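Protein transport protein SEC16 (Saccharomyces cerevisiae, PDB 3MZK) helps to initiate assembly of the COPII coat that forms transport vesicles at the endoplasmic reticulum and selects their cargo, and also takes part in autophagy. Local coordinates at residues B[338-343]-B[350-355]. Numbering follows the deposited sequence.
Sequences IYEYIF and KGFSSI
E340, on helix 330-344, comes closest to the returning loop 350-355 at G351, their CA atoms 6.5 Å apart, where the chain turns back beside the helix it has just left. The E340 side chain reaches across this gap extended, with CG anti to the backbone N (chi1 -178°), and runs past F352 in the opposite direction to that residue's own side chain. At its end OE2 accepts the backbone N-H of F352 through its anti lone pair, with F352 N 3.3 Å from E340 OE2 and an N-H...O angle of 149°, a long and somewhat bent bond. A water donates to the same OE2 and to the carbonyl O of F352, so that one carboxylate oxygen holds the F352 N-H directly and its carbonyl O through the water. The other oxygen, OE1, forms a salt bridge with K359 of helix 356-368, while CD1 of I355 lies 4.0 Å from E340 CD. E340 CA sits at the edge of the F352 ring, near its plane, and E340 CB passes 3.8 Å from F352 CD2. An alanine in place of E340 would probably leave K359 without this carboxylate and the F352 N-H without this acceptor. F352 CZ points into one face of F343, offset toward the rim, in a T-shaped stack with planes at 64°, and F352 CE2 is 4.3 Å from Y339 CD2. F349 meets both phenylalanine rings. In the alpha-helical Sec23-binding domain, these rings pack an interhelical loop against helix 330-344, while E340 reaches on to helix 356-368.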
loop_
_atom_site.group_PDB
_atom_site.type_symbol
_atom_site.label_atom_id
_atom_site.label_comp_id
_atom_site.label_asym_id
_atom_site.label_seq_id
_atom_site.Cartn_x
_atom_site.Cartn_y
_atom_site.Cartn_z
ATOM N N ILE B 338 28.988 8.142 17.405
ATOM C CA ILE B 338 27.755 7.992 18.172
ATOM C C ILE B 338 26.571 7.669 17.259
ATOM O O ILE B 338 25.779 6.762 17.540
ATOM C CB ILE B 338 27.451 9.261 18.985
ATOM C CG1 ILE B 338 28.498 9.429 20.092
ATOM C CG2 ILE B 338 26.037 9.205 19.561
ATOM C CD1 ILE B 338 28.373 10.711 20.886
ATOM N N TYR B 339 26.463 8.412 16.162
ATOM C CA TYR B 339 25.423 8.175 15.170
ATOM C C TYR B 339 25.523 6.747 14.645
ATOM O O TYR B 339 24.509 6.103 14.385
ATOM C CB TYR B 339 25.554 9.181 14.027
ATOM C CG TYR B 339 24.394 9.209 13.061
ATOM C CD1 TYR B 339 23.091 9.404 13.512
ATOM C CD2 TYR B 339 24.603 9.074 11.690
ATOM C CE1 TYR B 339 22.020 9.442 12.626
ATOM C CE2 TYR B 339 23.540 9.112 10.796
ATOM C CZ TYR B 339 22.251 9.297 11.272
ATOM O OH TYR B 339 21.193 9.334 10.393
ATOM N N GLU B 340 26.746 6.247 14.504
ATOM C CA GLU B 340 26.945 4.876 14.046
ATOM C C GLU B 340 26.462 3.882 15.093
ATOM O O GLU B 340 25.773 2.909 14.773
ATOM C CB GLU B 340 28.416 4.619 13.734
ATOM C CG GLU B 340 28.699 3.229 13.198
ATOM C CD GLU B 340 30.182 2.961 13.048
ATOM O OE1 GLU B 340 30.934 3.253 14.002
ATOM O OE2 GLU B 340 30.599 2.465 11.978
ATOM N N TYR B 341 26.828 4.131 16.346
ATOM C CA TYR B 341 26.406 3.273 17.443
ATOM C C TYR B 341 24.887 3.140 17.472
ATOM O O TYR B 341 24.360 2.057 17.701
ATOM C CB TYR B 341 26.919 3.813 18.777
ATOM C CG TYR B 341 26.596 2.931 19.961
ATOM C CD1 TYR B 341 27.219 1.701 20.120
ATOM C CD2 TYR B 341 25.671 3.331 20.922
ATOM C CE1 TYR B 341 26.929 0.888 21.201
ATOM C CE2 TYR B 341 25.377 2.526 22.010
ATOM C CZ TYR B 341 26.011 1.306 22.143
ATOM O OH TYR B 341 25.726 0.497 23.218
ATOM N N ILE B 342 24.191 4.246 17.232
ATOM C CA ILE B 342 22.730 4.248 17.244
ATOM C C ILE B 342 22.159 3.302 16.183
ATOM O O ILE B 342 21.217 2.550 16.447
ATOM C CB ILE B 342 22.174 5.673 17.054
ATOM C CG1 ILE B 342 22.496 6.530 18.280
ATOM C CG2 ILE B 342 20.682 5.641 16.821
ATOM C CD1 ILE B 342 22.208 7.995 18.085
ATOM N N PHE B 343 22.741 3.331 14.987
ATOM C CA PHE B 343 22.353 2.411 13.924
ATOM C C PHE B 343 22.658 0.973 14.309
ATOM O O PHE B 343 22.062 0.042 13.775
ATOM C CB PHE B 343 23.110 2.728 12.633
ATOM C CG PHE B 343 22.463 3.777 11.782
ATOM C CD1 PHE B 343 22.154 3.511 10.457
ATOM C CD2 PHE B 343 22.170 5.029 12.299
ATOM C CE1 PHE B 343 21.558 4.474 9.658
ATOM C CE2 PHE B 343 21.580 5.996 11.509
ATOM C CZ PHE B 343 21.274 5.717 10.183
ATOM N N LYS B 350 25.729 -3.079 9.682
ATOM C CA LYS B 350 27.119 -3.533 9.676
ATOM C C LYS B 350 28.132 -2.405 9.892
ATOM O O LYS B 350 29.305 -2.665 10.152
ATOM C CB LYS B 350 27.434 -4.268 8.370
ATOM N N GLY B 351 27.682 -1.157 9.776
ATOM C CA GLY B 351 28.545 -0.013 10.028
ATOM C C GLY B 351 28.780 0.849 8.801
ATOM O O GLY B 351 28.579 0.398 7.673
ATOM N N PHE B 352 29.207 2.093 9.018
ATOM C CA PHE B 352 29.515 3.001 7.914
ATOM C C PHE B 352 30.988 2.917 7.505
ATOM O O PHE B 352 31.869 3.425 8.201
ATOM C CB PHE B 352 29.178 4.452 8.278
ATOM C CG PHE B 352 27.770 4.658 8.746
ATOM C CD1 PHE B 352 26.703 4.462 7.888
ATOM C CD2 PHE B 352 27.511 5.073 10.046
ATOM C CE1 PHE B 352 25.394 4.656 8.321
ATOM C CE2 PHE B 352 26.207 5.272 10.485
ATOM C CZ PHE B 352 25.148 5.062 9.618
ATOM N N SER B 353 31.250 2.277 6.374
ATOM C CA SER B 353 32.594 2.220 5.823
ATOM C C SER B 353 33.149 3.620 5.589
ATOM O O SER B 353 34.339 3.867 5.785
ATOM C CB SER B 353 32.587 1.448 4.506
ATOM O OG SER B 353 32.156 0.118 4.709
ATOM N N SER B 354 32.282 4.534 5.170
ATOM C CA SER B 354 32.722 5.866 4.774
ATOM C C SER B 354 33.437 6.622 5.894
ATOM O O SER B 354 34.156 7.583 5.630
ATOM C CB SER B 354 31.546 6.692 4.250
ATOM O OG SER B 354 30.592 6.912 5.271
ATOM N N ILE B 355 33.245 6.190 7.138
ATOM C CA ILE B 355 33.845 6.892 8.267
ATOM C C ILE B 355 35.041 6.166 8.890
ATOM O O ILE B 355 35.643 6.663 9.842
ATOM C CB ILE B 355 32.816 7.220 9.377
ATOM C CG1 ILE B 355 32.442 5.963 10.159
ATOM C CG2 ILE B 355 31.595 7.897 8.789
ATOM C CD1 ILE B 355 31.838 6.255 11.503
HETATM O O HOH W 1 33.060 2.396 10.610
#